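Local coordinates for protein transcriptional regulator, MerR-family (Cupriavidus metallidurans CH34, PDB 5GPE) that binds lead(II) and, as a MerR-family regulator, probably binds DNA and controls transcription in response to the metal, at residues 57-63 / 84-88; 46-51 / 67-72; 108-112 / 124-128. All coordinates share one frame; numbering follows the deposited sequence.

In the fold
The chain starts with the N-terminal helices of the MerR-type DNA-binding region and reaches helix 42-56. Interaction 2 packs this helix on the end of helix 61-71, closing the turn between them. Interaction 1 joins the turn and the start of helix 61-71, residues 57-63, to the first part of the long helix 79-111. The segments of interactions 1 and 2 alternate along the chain, so the two contacts cross. They touch through Leu-67, which meets Met-59 and Leu-84. Interaction 3 follows in series. It folds helix 123-128 back on the far end of helix 79-111, with its centre about 37 Å from that of interaction 1. All three contacts touch the second subunit.

Interaction 1. Residues 57-63 / 84-88; sequences KDMTLDE and LVDAH
His-88 of the long helix 79-111 is held between two carboxylates, Asp-58 and Glu-63, in a polar contact that ties this helix to the turn before helix 61-71. The turn joins two helix-end motifs. Asp-58, with positive phi, is the C-prime residue of a Schellman motif ending helix 42-56. Thr-60 and Glu-63 form a capping box at the start of helix 61-71.

CG of His-88 is anti to its backbone N (chi1 -154°), which sends the ring toward the turn. Both ring nitrogens of His-88 donate. ND1 of His-88 gives an almost straight bond to OE2 of Glu-63 at 2.7 Å, and OE2 accepts with its syn lone pair. The Glu-63 carboxylate lies nearly coplanar with the ring, 5° apart. NE2 of His-88 reaches OD2 of Asp-58 at 2.8 Å, on the anti side and somewhat out of the carboxylate plane. Here the carboxylate stands at 90° to the ring. Two acidic partners would favour a protonated, positively charged imidazole. The two bonds also fix the rotation of the ring.

Glu-63 is itself positioned by the cap: its OE1 accepts from Thr-60 N at 2.9 Å. Met-59 SD lies obliquely to the His-88 ring, 4.9 Å from its centroid. Leu-106 of the second subunit also packs on His-88. A water bridges the two segments, donating to Glu-63 OE2 at 2.6 Å and to Leu-84 O at 2.7 Å.

Interaction 2. Residues 46-51 / 67-72; sequences QRLLFI and LLNLRD
The Phe-50 ring carries CD of Arg-71 over one face and meets CB of Leu-67 at its edge, while the guanidinium of Arg-47 takes CD2 of Leu-68 over one face. The Arg-71 guanidinium in turn has CG of Phe-50 over one face. These groups join helix 42-56 to the end of helix 61-71 in the MerR-type DNA-binding region. The two helices form a helix-turn-helix pair, as in the second wing of MerR-family DNA-binding domains. The axes of the two short segments come within 12.1 Å and their directions differ by 136°.

Arg-71 makes a CH-pi contact: its CD lies 4.1 Å from the centroid of the Phe-50 ring, offset toward the rim. Its guanidinium is inclined to the ring. The two side chains run past each other in opposite directions. CG of Phe-50 is anti to the backbone N (chi1 -180°), which carries the ring toward helix 61-71. CD2 of Leu-68 touches both Phe-50 and Arg-47, lying 3.6 Å from Phe-50 CD1. Leu-128 of the second subunit also packs on Phe-50.

Arg-47 is bent at chi2 and chi3, which folds its guanidinium over Leu-68. Its NH1 donates to Leu-26 O. NE of Arg-47 is buried with no partner in the model. NE of Arg-47 sits 4.6 Å from NE of Arg-71, so the two like charges are close. Asp-72 probably offsets part of this charge. Its carboxylate is turned 34° from the Arg-47 guanidinium, and its OD1 forms a salt bridge to Arg-47 NH2 at 3.3 Å.

Interaction 3. Residues 108-112 / 124-128; sequences DLRRS and ILNSL
Leu-109 and Ile-124 cross at about a right angle, branch against branch, where the short C-terminal helix 123-128 folds back on the end of the long helix 79-111. Residues 108-112 belong to the predicted coiled coil, 85-119. This turned-back end holds one of the lead sites, seen with Cys-113 and Cys-122 as ligands. Those cysteines lie in the connection between the two helices, and the Ile-124 side chain is about 4 Å from a lead ion.

The two branches of Ile-124 mainly meet different groups. CG2 of Ile-124 meets the fork of Leu-109, with 3.8 Å to Leu-109 CG. CG1 of Ile-124 turns instead to the helix end and lies 3.3 Å from Leu-109 O. CG1 of Ile-124 also packs 3.5 Å from Ser-112 OG. CG1 is anti to the carbonyl carbon (chi1 -68°), and this leaves CG2 facing the leucine. CD1 of Leu-109 reaches further, over the next turn of helix 123-128, and touches Ser-127 OG at 3.2 Å.

Neither serine bonds across the contact. Each turns its hydroxyl back onto a carbonyl three residues earlier. Ser-112 OG donates to Leu-109 O at 2.7 Å, in the carbonyl plane, and the backbone N of Ser-112 reaches the same oxygen. This oxygen thus has two donors as well as the CG1 of Ile-124 against it.

The second subunit completes the surroundings. Arg-110 NE forms a salt bridge to Asp-86 of that subunit, and Ile-124 packs on its Asn-82. In helix 123-128, Ile-124 O accepts from Leu-128 N and, on the same face of its plane, from Ser-127 OG at 3.0 Å, a donor tilted 27° from the carbonyl plane.

Interaction 1. Residues 57-63 / 84-88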
ATOM      1  N   LYS B  57       5.594 -10.722   7.968  1.00 23.14           N
ATOM      2  CA  LYS B  57       6.868 -10.080   7.587  1.00 22.09           C
ATOM      3  C   LYS B  57       6.768  -9.308   6.257  1.00 20.12           C
ATOM      4  O   LYS B  57       7.764  -9.125   5.571  1.00 20.17           O
ATOM      5  CB  LYS B  57       8.000 -11.112   7.572  1.00 22.34           C
ATOM      6  CG  LYS B  57       8.310 -11.621   8.982  1.00 25.41           C
ATOM      7  CD  LYS B  57       9.230 -12.811   8.987  1.00 27.41           C
ATOM      8  CE  LYS B  57       9.219 -13.538  10.332  1.00 31.23           C
ATOM      9  NZ  LYS B  57       9.705 -12.684  11.457  1.00 33.66           N
ATOM     10  N   ASP B  58       5.556  -8.869   5.913  1.00 19.93           N
ATOM     11  CA  ASP B  58       5.289  -7.964   4.783  1.00 21.97           C
ATOM     12  C   ASP B  58       5.434  -8.639   3.413  1.00 20.47           C
ATOM     13  O   ASP B  58       5.519  -7.966   2.389  1.00 20.57           O
ATOM     14  CB  ASP B  58       6.207  -6.732   4.872  1.00 23.90           C
ATOM     15  CG  ASP B  58       5.776  -5.590   3.965  1.00 26.88           C
ATOM     16  OD1 ASP B  58       4.597  -5.202   4.034  1.00 34.28           O
ATOM     17  OD2 ASP B  58       6.635  -5.067   3.195  1.00 27.10           O
ATOM     18  N   MET B  59       5.490  -9.957   3.368  1.00 18.87           N
ATOM     19  CA  MET B  59       5.687 -10.597   2.077  1.00 21.62           C
ATOM     20  C   MET B  59       4.411 -10.614   1.241  1.00 17.87           C
ATOM     21  O   MET B  59       3.342 -10.918   1.736  1.00 16.28           O
ATOM     22  CB  MET B  59       6.130 -12.026   2.209  1.00 25.77           C
ATOM     23  CG  MET B  59       7.545 -12.391   1.654  1.00 35.54           C
ATOM     24  SD  MET B  59       8.677 -11.902   2.888  1.00 52.60           S
ATOM     25  CE  MET B  59       8.680 -13.384   3.884  1.00 50.46           C
ATOM     26  N   THR B  60       4.569 -10.362  -0.045  1.00 16.98           N
ATOM     27  CA  THR B  60       3.452 -10.439  -0.974  1.00 17.45           C
ATOM     28  C   THR B  60       3.163 -11.894  -1.324  1.00 17.91           C
ATOM     29  O   THR B  60       3.995 -12.786  -1.101  1.00 19.22           O
ATOM     30  CB  THR B  60       3.761  -9.709  -2.297  1.00 18.20           C
ATOM     31  OG1 THR B  60       4.718 -10.478  -3.044  1.00 17.77           O
ATOM     32  CG2 THR B  60       4.289  -8.284  -2.036  1.00 19.57           C
ATOM     33  N   LEU B  61       2.011 -12.116  -1.935  1.00 18.68           N
ATOM     34  CA  LEU B  61       1.644 -13.452  -2.427  1.00 20.61           C
ATOM     35  C   LEU B  61       2.649 -14.027  -3.436  1.00 18.95           C
ATOM     36  O   LEU B  61       2.882 -15.226  -3.458  1.00 17.20           O
ATOM     37  CB  LEU B  61       0.252 -13.436  -3.056  1.00 24.78           C
ATOM     38  CG  LEU B  61      -0.968 -13.801  -2.176  1.00 28.17           C
ATOM     39  CD1 LEU B  61      -0.857 -13.374  -0.726  1.00 28.58           C
ATOM     40  CD2 LEU B  61      -2.220 -13.213  -2.803  1.00 34.69           C
ATOM     41  N   ASP B  62       3.244 -13.163  -4.263  1.00 20.19           N
ATOM     42  CA  ASP B  62       4.283 -13.585  -5.235  1.00 21.48           C
ATOM     43  C   ASP B  62       5.570 -14.071  -4.556  1.00 19.61           C
ATOM     44  O   ASP B  62       6.138 -15.096  -4.943  1.00 18.99           O
ATOM     45  CB  ASP B  62       4.622 -12.444  -6.209  1.00 23.32           C
ATOM     46  CG  ASP B  62       3.452 -12.084  -7.108  1.00 24.70           C
ATOM     47  OD1 ASP B  62       2.845 -13.007  -7.689  1.00 26.71           O
ATOM     48  OD2 ASP B  62       3.135 -10.884  -7.225  1.00 30.35           O
ATOM     49  N   GLU B  63       6.016 -13.345  -3.535  1.00 17.93           N
ATOM     50  CA  GLU B  63       7.174 -13.777  -2.726  1.00 17.37           C
ATOM     51  C   GLU B  63       6.901 -15.088  -1.996  1.00 16.37           C
ATOM     52  O   GLU B  63       7.762 -15.957  -1.902  1.00 16.18           O
ATOM     53  CB  GLU B  63       7.561 -12.698  -1.715  1.00 18.62           C
ATOM     54  CG  GLU B  63       8.142 -11.431  -2.336  1.00 20.80           C
ATOM     55  CD  GLU B  63       8.302 -10.312  -1.317  1.00 23.03           C
ATOM     56  OE1 GLU B  63       7.279  -9.775  -0.830  1.00 22.94           O
ATOM     57  OE2 GLU B  63       9.464  -9.994  -0.960  1.00 28.96           O
ATOM     58  N   LEU B  84      15.859 -12.962  -1.954  1.00 18.28           N
ATOM     59  CA  LEU B  84      14.481 -12.470  -1.805  1.00 18.97           C
ATOM     60  C   LEU B  84      14.329 -11.577  -0.569  1.00 19.04           C
ATOM     61  O   LEU B  84      13.775 -10.476  -0.640  1.00 16.62           O
ATOM     62  CB  LEU B  84      13.523 -13.649  -1.739  1.00 20.87           C
ATOM     63  CG  LEU B  84      12.025 -13.367  -1.640  1.00 24.05           C
ATOM     64  CD1 LEU B  84      11.255 -14.561  -2.184  1.00 26.28           C
ATOM     65  CD2 LEU B  84      11.582 -13.074  -0.206  1.00 25.15           C
ATOM     66  N   VAL B  85      14.873 -12.032   0.558  1.00 18.45           N
ATOM     67  CA  VAL B  85      14.851 -11.236   1.777  1.00 18.61           C
ATOM     68  C   VAL B  85      15.713  -9.966   1.641  1.00 18.11           C
ATOM     69  O   VAL B  85      15.314  -8.897   2.102  1.00 17.89           O
ATOM     70  CB  VAL B  85      15.282 -12.058   3.005  1.00 19.92           C
ATOM     71  CG1 VAL B  85      15.383 -11.185   4.249  1.00 20.57           C
ATOM     72  CG2 VAL B  85      14.288 -13.183   3.232  1.00 19.81           C
ATOM     73  N   ASP B  86      16.896 -10.085   1.044  1.00 16.05           N
ATOM     74  CA  ASP B  86      17.753  -8.907   0.805  1.00 19.11           C
ATOM     75  C   ASP B  86      17.054  -7.855  -0.057  1.00 18.24           C
ATOM     76  O   ASP B  86      17.154  -6.655   0.229  1.00 18.40           O
ATOM     77  CB  ASP B  86      19.074  -9.304   0.141  1.00 23.09           C
ATOM     78  CG  ASP B  86      20.021 -10.016   1.088  1.00 26.03           C
ATOM     79  OD1 ASP B  86      19.908  -9.830   2.321  1.00 29.20           O
ATOM     80  OD2 ASP B  86      20.912 -10.741   0.600  1.00 28.00           O
ATOM     81  N   ALA B  87      16.364  -8.301  -1.106  1.00 17.08           N
ATOM     82  CA  ALA B  87      15.631  -7.366  -2.003  1.00 18.92           C
ATOM     83  C   ALA B  87      14.463  -6.694  -1.263  1.00 17.58           C
ATOM     84  O   ALA B  87      14.202  -5.509  -1.461  1.00 16.00           O
ATOM     85  CB  ALA B  87      15.135  -8.066  -3.251  1.00 19.51           C
ATOM     86  N   HIS B  88      13.819  -7.436  -0.362  1.00 17.61           N
ATOM     87  CA  HIS B  88      12.750  -6.868   0.450  1.00 18.71           C
ATOM     88  C   HIS B  88      13.265  -5.810   1.427  1.00 17.69           C
ATOM     89  O   HIS B  88      12.670  -4.739   1.564  1.00 18.57           O
ATOM     90  CB  HIS B  88      11.990  -7.937   1.240  1.00 20.32           C
ATOM     91  CG  HIS B  88      10.591  -7.534   1.552  1.00 23.32           C
ATOM     92  ND1 HIS B  88       9.514  -8.040   0.867  1.00 28.61           N
ATOM     93  CD2 HIS B  88      10.093  -6.617   2.412  1.00 23.26           C
ATOM     94  CE1 HIS B  88       8.408  -7.477   1.313  1.00 29.39           C
ATOM     95  NE2 HIS B  88       8.732  -6.615   2.256  1.00 25.64           N
TER
HETATM   96  O   HOH W   1      11.718  -9.921  -2.329  1.00 18.44           O

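Interaction 2. Residues 46-51 / 67-72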
ATOM      1  N   GLN B  46       0.171 -26.707   8.673  1.00 22.26           N
ATOM      2  CA  GLN B  46       1.542 -26.194   8.713  1.00 24.28           C
ATOM      3  C   GLN B  46       1.822 -25.214   7.567  1.00 22.71           C
ATOM      4  O   GLN B  46       2.568 -24.249   7.725  1.00 20.81           O
ATOM      5  CB  GLN B  46       2.569 -27.333   8.704  1.00 27.51           C
ATOM      6  CG  GLN B  46       2.605 -28.147   9.998  1.00 30.02           C
ATOM      7  CD  GLN B  46       2.699 -27.269  11.245  1.00 32.87           C
ATOM      8  OE1 GLN B  46       3.498 -26.324  11.296  1.00 35.25           O
ATOM      9  NE2 GLN B  46       1.854 -27.548  12.238  1.00 34.40           N
ATOM     10  N   ARG B  47       1.171 -25.420   6.435  1.00 22.57           N
ATOM     11  CA  ARG B  47       1.284 -24.536   5.299  1.00 23.66           C
ATOM     12  C   ARG B  47       0.651 -23.184   5.626  1.00 22.79           C
ATOM     13  O   ARG B  47       1.220 -22.179   5.407  1.00 21.83           O
ATOM     14  CB  ARG B  47       0.596 -25.145   4.112  1.00 27.37           C
ATOM     15  CG  ARG B  47       0.393 -24.210   2.965  1.00 29.79           C
ATOM     16  CD  ARG B  47       1.709 -23.866   2.396  1.00 31.97           C
ATOM     17  NE  ARG B  47       2.487 -24.996   1.955  1.00 34.52           N
ATOM     18  CZ  ARG B  47       2.482 -25.491   0.736  1.00 33.21           C
ATOM     19  NH1 ARG B  47       1.698 -25.021  -0.176  1.00 33.01           N
ATOM     20  NH2 ARG B  47       3.285 -26.474   0.448  1.00 38.84           N
ATOM     21  N   LEU B  48      -0.526 -23.198   6.188  1.00 22.70           N
ATOM     22  CA  LEU B  48      -1.213 -21.969   6.586  1.00 22.43           C
ATOM     23  C   LEU B  48      -0.435 -21.163   7.610  1.00 21.96           C
ATOM     24  O   LEU B  48      -0.367 -19.935   7.519  1.00 21.35           O
ATOM     25  CB  LEU B  48      -2.615 -22.265   7.120  1.00 21.74           C
ATOM     26  CG  LEU B  48      -3.663 -22.654   6.078  1.00 22.01           C
ATOM     27  CD1 LEU B  48      -4.937 -23.115   6.760  1.00 22.16           C
ATOM     28  CD2 LEU B  48      -3.906 -21.468   5.153  1.00 21.48           C
ATOM     29  N   LEU B  49       0.184 -21.858   8.559  1.00 21.05           N
ATOM     30  CA  LEU B  49       1.028 -21.198   9.539  1.00 22.28           C
ATOM     31  C   LEU B  49       2.258 -20.557   8.881  1.00 20.89           C
ATOM     32  O   LEU B  49       2.634 -19.445   9.244  1.00 20.38           O
ATOM     33  CB  LEU B  49       1.430 -22.158  10.659  1.00 24.14           C
ATOM     34  CG  LEU B  49       0.270 -22.718  11.492  1.00 25.97           C
ATOM     35  CD1 LEU B  49       0.797 -23.680  12.554  1.00 27.76           C
ATOM     36  CD2 LEU B  49      -0.571 -21.630  12.149  1.00 24.70           C
ATOM     37  N   PHE B  50       2.860 -21.245   7.914  1.00 18.65           N
ATOM     38  CA  PHE B  50       3.994 -20.718   7.144  1.00 19.29           C
ATOM     39  C   PHE B  50       3.583 -19.450   6.409  1.00 18.44           C
ATOM     40  O   PHE B  50       4.266 -18.445   6.481  1.00 20.12           O
ATOM     41  CB  PHE B  50       4.508 -21.774   6.138  1.00 19.98           C
ATOM     42  CG  PHE B  50       5.679 -21.321   5.302  1.00 20.32           C
ATOM     43  CD1 PHE B  50       5.479 -20.614   4.115  1.00 20.71           C
ATOM     44  CD2 PHE B  50       6.982 -21.608   5.686  1.00 20.14           C
ATOM     45  CE1 PHE B  50       6.561 -20.200   3.348  1.00 20.49           C
ATOM     46  CE2 PHE B  50       8.059 -21.204   4.922  1.00 20.31           C
ATOM     47  CZ  PHE B  50       7.853 -20.488   3.757  1.00 20.37           C
ATOM     48  N   ILE B  51       2.448 -19.503   5.734  1.00 15.54           N
ATOM     49  CA  ILE B  51       1.883 -18.344   5.025  1.00 19.05           C
ATOM     50  C   ILE B  51       1.630 -17.165   5.982  1.00 18.50           C
ATOM     51  O   ILE B  51       1.976 -16.024   5.667  1.00 19.29           O
ATOM     52  CB  ILE B  51       0.574 -18.704   4.279  1.00 19.43           C
ATOM     53  CG1 ILE B  51       0.871 -19.687   3.136  1.00 20.16           C
ATOM     54  CG2 ILE B  51      -0.097 -17.457   3.697  1.00 20.48           C
ATOM     55  CD1 ILE B  51      -0.351 -20.382   2.597  1.00 20.35           C
ATOM     56  N   LEU B  67       8.822 -18.652  -2.143  1.00 19.15           N
ATOM     57  CA  LEU B  67       9.332 -19.359  -0.958  1.00 18.88           C
ATOM     58  C   LEU B  67       8.771 -20.770  -0.827  1.00 18.80           C
ATOM     59  O   LEU B  67       9.519 -21.707  -0.522  1.00 19.81           O
ATOM     60  CB  LEU B  67       9.040 -18.581   0.326  1.00 18.88           C
ATOM     61  CG  LEU B  67       9.789 -17.261   0.481  1.00 18.61           C
ATOM     62  CD1 LEU B  67       9.228 -16.520   1.669  1.00 18.61           C
ATOM     63  CD2 LEU B  67      11.273 -17.482   0.664  1.00 19.80           C
ATOM     64  N   LEU B  68       7.462 -20.919  -1.067  1.00 19.06           N
ATOM     65  CA  LEU B  68       6.813 -22.236  -1.040  1.00 20.68           C
ATOM     66  C   LEU B  68       7.416 -23.198  -2.076  1.00 20.50           C
ATOM     67  O   LEU B  68       7.621 -24.379  -1.786  1.00 19.42           O
ATOM     68  CB  LEU B  68       5.295 -22.112  -1.240  1.00 21.45           C
ATOM     69  CG  LEU B  68       4.509 -21.521  -0.059  1.00 22.65           C
ATOM     70  CD1 LEU B  68       3.079 -21.229  -0.464  1.00 23.43           C
ATOM     71  CD2 LEU B  68       4.525 -22.452   1.147  1.00 24.38           C
ATOM     72  N   ASN B  69       7.661 -22.699  -3.283  1.00 20.90           N
ATOM     73  CA  ASN B  69       8.266 -23.516  -4.349  1.00 23.26           C
ATOM     74  C   ASN B  69       9.670 -24.024  -3.970  1.00 23.61           C
ATOM     75  O   ASN B  69       9.994 -25.189  -4.192  1.00 23.76           O
ATOM     76  CB  ASN B  69       8.304 -22.751  -5.681  1.00 26.33           C
ATOM     77  CG  ASN B  69       6.940 -22.708  -6.386  1.00 29.66           C
ATOM     78  OD1 ASN B  69       6.048 -23.537  -6.157  1.00 37.19           O
ATOM     79  ND2 ASN B  69       6.785 -21.738  -7.277  1.00 33.25           N
ATOM     80  N   LEU B  70      10.464 -23.162  -3.337  1.00 22.69           N
ATOM     81  CA  LEU B  70      11.767 -23.556  -2.791  1.00 23.25           C
ATOM     82  C   LEU B  70      11.649 -24.517  -1.578  1.00 21.75           C
ATOM     83  O   LEU B  70      12.397 -25.509  -1.482  1.00 21.95           O
ATOM     84  CB  LEU B  70      12.559 -22.330  -2.390  1.00 25.70           C
ATOM     85  CG  LEU B  70      13.017 -21.518  -3.601  1.00 31.40           C
ATOM     86  CD1 LEU B  70      13.272 -20.066  -3.227  1.00 33.87           C
ATOM     87  CD2 LEU B  70      14.238 -22.158  -4.253  1.00 32.75           C
ATOM     88  N   ARG B  71      10.700 -24.259  -0.683  1.00 20.41           N
ATOM     89  CA  ARG B  71      10.401 -25.191   0.438  1.00 22.54           C
ATOM     90  C   ARG B  71      10.029 -26.601  -0.066  1.00 22.29           C
ATOM     91  O   ARG B  71      10.419 -27.608   0.523  1.00 25.66           O
ATOM     92  CB  ARG B  71       9.286 -24.603   1.325  1.00 25.95           C
ATOM     93  CG  ARG B  71       8.793 -25.449   2.497  1.00 31.74           C
ATOM     94  CD  ARG B  71       7.778 -24.677   3.347  1.00 38.47           C
ATOM     95  NE  ARG B  71       6.643 -25.492   3.830  1.00 46.31           N
ATOM     96  CZ  ARG B  71       6.312 -25.742   5.101  1.00 50.67           C
ATOM     97  NH1 ARG B  71       7.023 -25.270   6.127  1.00 51.83           N
ATOM     98  NH2 ARG B  71       5.237 -26.492   5.349  1.00 60.04           N
ATOM     99  N   ASP B  72       9.261 -26.665  -1.145  1.00 21.93           N
ATOM    100  CA  ASP B  72       8.835 -27.939  -1.751  1.00 24.52           C
ATOM    101  C   ASP B  72       9.959 -28.685  -2.493  1.00 22.82           C
ATOM    102  O   ASP B  72       9.756 -29.839  -2.861  1.00 29.59           O
ATOM    103  CB  ASP B  72       7.658 -27.718  -2.722  1.00 27.50           C
ATOM    104  CG  ASP B  72       6.354 -27.285  -2.015  1.00 30.67           C
ATOM    105  OD1 ASP B  72       6.238 -27.399  -0.778  1.00 36.91           O
ATOM    106  OD2 ASP B  72       5.423 -26.829  -2.721  1.00 36.82           O
TER

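Interaction 3. Residues 108-112 / 124-128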
ATOM      1  N   ASP B 108       6.011  21.290   6.106  1.00 17.75           N
ATOM      2  CA  ASP B 108       6.124  22.587   5.433  1.00 22.88           C
ATOM      3  C   ASP B 108       4.734  23.108   5.006  1.00 22.07           C
ATOM      4  O   ASP B 108       4.403  24.281   5.197  1.00 23.30           O
ATOM      5  CB  ASP B 108       7.057  22.478   4.227  1.00 24.65           C
ATOM      6  CG  ASP B 108       7.458  23.839   3.680  1.00 27.25           C
ATOM      7  OD1 ASP B 108       8.310  24.512   4.300  1.00 33.15           O
ATOM      8  OD2 ASP B 108       6.919  24.230   2.636  1.00 28.54           O
ATOM      9  N   LEU B 109       3.918  22.219   4.449  1.00 17.39           N
ATOM     10  CA  LEU B 109       2.548  22.557   4.062  1.00 23.19           C
ATOM     11  C   LEU B 109       1.767  23.081   5.271  1.00 21.91           C
ATOM     12  O   LEU B 109       1.164  24.147   5.206  1.00 20.65           O
ATOM     13  CB  LEU B 109       1.844  21.348   3.429  1.00 22.62           C
ATOM     14  CG  LEU B 109       0.466  21.599   2.797  1.00 24.38           C
ATOM     15  CD1 LEU B 109       0.556  22.589   1.630  1.00 24.40           C
ATOM     16  CD2 LEU B 109      -0.161  20.288   2.344  1.00 24.37           C
ATOM     17  N   ARG B 110       1.817  22.335   6.380  1.00 21.35           N
ATOM     18  CA  ARG B 110       1.106  22.725   7.596  1.00 22.43           C
ATOM     19  C   ARG B 110       1.517  24.110   8.118  1.00 25.55           C
ATOM     20  O   ARG B 110       0.661  24.861   8.606  1.00 23.84           O
ATOM     21  CB  ARG B 110       1.314  21.670   8.691  1.00 23.26           C
ATOM     22  CG  ARG B 110       0.646  21.961  10.029  1.00 23.97           C
ATOM     23  CD  ARG B 110      -0.867  22.064   9.921  1.00 23.24           C
ATOM     24  NE  ARG B 110      -1.478  22.476  11.189  1.00 23.12           N
ATOM     25  CZ  ARG B 110      -1.585  23.727  11.629  1.00 20.65           C
ATOM     26  NH1 ARG B 110      -1.134  24.764  10.923  1.00 18.64           N
ATOM     27  NH2 ARG B 110      -2.169  23.951  12.789  1.00 25.59           N
ATOM     28  N   ARG B 111       2.816  24.409   8.044  1.00 28.42           N
ATOM     29  CA  ARG B 111       3.380  25.701   8.495  1.00 29.29           C
ATOM     30  C   ARG B 111       2.844  26.902   7.705  1.00 28.57           C
ATOM     31  O   ARG B 111       2.925  28.019   8.185  1.00 30.68           O
ATOM     32  CB  ARG B 111       4.924  25.714   8.422  1.00 33.30           C
ATOM     33  CG  ARG B 111       5.645  25.024   9.577  1.00 35.54           C
ATOM     34  CD  ARG B 111       7.135  25.375   9.624  1.00 38.89           C
ATOM     35  NE  ARG B 111       7.883  24.982   8.416  1.00 39.67           N
ATOM     36  CZ  ARG B 111       8.415  23.768   8.168  1.00 38.12           C
ATOM     37  NH1 ARG B 111       8.298  22.750   9.026  1.00 38.22           N
ATOM     38  NH2 ARG B 111       9.070  23.560   7.024  1.00 37.66           N
ATOM     39  N   SER B 112       2.288  26.656   6.519  1.00 27.49           N
ATOM     40  CA  SER B 112       1.772  27.708   5.647  1.00 28.44           C
ATOM     41  C   SER B 112       0.425  28.306   6.161  1.00 26.69           C
ATOM     42  O   SER B 112      -0.002  29.324   5.673  1.00 27.39           O
ATOM     43  CB  SER B 112       1.607  27.185   4.194  1.00 29.11           C
ATOM     44  OG  SER B 112       0.391  26.511   4.102  1.00 30.93           O
ATOM     45  N   ILE B 124      -2.725  26.686   3.145  1.00 24.22           N
ATOM     46  CA  ILE B 124      -2.597  25.343   2.579  1.00 23.35           C
ATOM     47  C   ILE B 124      -3.310  25.257   1.226  1.00 22.56           C
ATOM     48  O   ILE B 124      -2.722  24.809   0.246  1.00 22.21           O
ATOM     49  CB  ILE B 124      -3.096  24.254   3.562  1.00 23.13           C
ATOM     50  CG1 ILE B 124      -2.157  24.181   4.774  1.00 23.65           C
ATOM     51  CG2 ILE B 124      -3.162  22.877   2.889  1.00 23.14           C
ATOM     52  CD1 ILE B 124      -2.756  23.494   5.993  1.00 24.72           C
ATOM     53  N   LEU B 125      -4.579  25.650   1.197  1.00 23.46           N
ATOM     54  CA  LEU B 125      -5.367  25.638  -0.046  1.00 24.35           C
ATOM     55  C   LEU B 125      -4.749  26.539  -1.094  1.00 24.38           C
ATOM     56  O   LEU B 125      -4.700  26.182  -2.268  1.00 25.93           O
ATOM     57  CB  LEU B 125      -6.829  26.046   0.197  1.00 24.46           C
ATOM     58  CG  LEU B 125      -7.672  25.075   1.036  1.00 25.00           C
ATOM     59  CD1 LEU B 125      -9.061  25.659   1.229  1.00 26.31           C
ATOM     60  CD2 LEU B 125      -7.756  23.679   0.417  1.00 25.07           C
ATOM     61  N   ASN B 126      -4.255  27.695  -0.661  1.00 25.55           N
ATOM     62  CA  ASN B 126      -3.626  28.640  -1.593  1.00 28.76           C
ATOM     63  C   ASN B 126      -2.300  28.131  -2.150  1.00 27.18           C
ATOM     64  O   ASN B 126      -1.987  28.387  -3.310  1.00 25.88           O
ATOM     65  CB  ASN B 126      -3.478  30.042  -0.972  1.00 31.56           C
ATOM     66  CG  ASN B 126      -4.814  30.770  -0.836  1.00 33.25           C
ATOM     67  OD1 ASN B 126      -5.782  30.484  -1.547  1.00 35.29           O
ATOM     68  ND2 ASN B 126      -4.873  31.707   0.093  1.00 38.02           N
ATOM     69  N   SER B 127      -1.528  27.402  -1.353  1.00 24.77           N
ATOM     70  CA  SER B 127      -0.266  26.825  -1.852  1.00 28.01           C
ATOM     71  C   SER B 127      -0.504  25.644  -2.814  1.00 27.49           C
ATOM     72  O   SER B 127       0.350  25.341  -3.640  1.00 27.84           O
ATOM     73  CB  SER B 127       0.654  26.416  -0.705  1.00 28.98           C
ATOM     74  OG  SER B 127       0.264  25.178  -0.168  1.00 31.73           O
ATOM     75  N   LEU B 128      -1.649  24.974  -2.686  1.00 28.75           N
ATOM     76  CA  LEU B 128      -2.032  23.893  -3.607  1.00 28.90           C
ATOM     77  C   LEU B 128      -2.682  24.403  -4.899  1.00 30.60           C
ATOM     78  O   LEU B 128      -2.812  23.654  -5.862  1.00 28.70           O
ATOM     79  CB  LEU B 128      -2.984  22.922  -2.923  1.00 27.24           C
ATOM     80  CG  LEU B 128      -2.381  22.137  -1.754  1.00 26.13           C
ATOM     81  CD1 LEU B 128      -3.491  21.466  -0.952  1.00 24.54           C
ATOM     82  CD2 LEU B 128      -1.350  21.128  -2.244  1.00 26.46           C
TER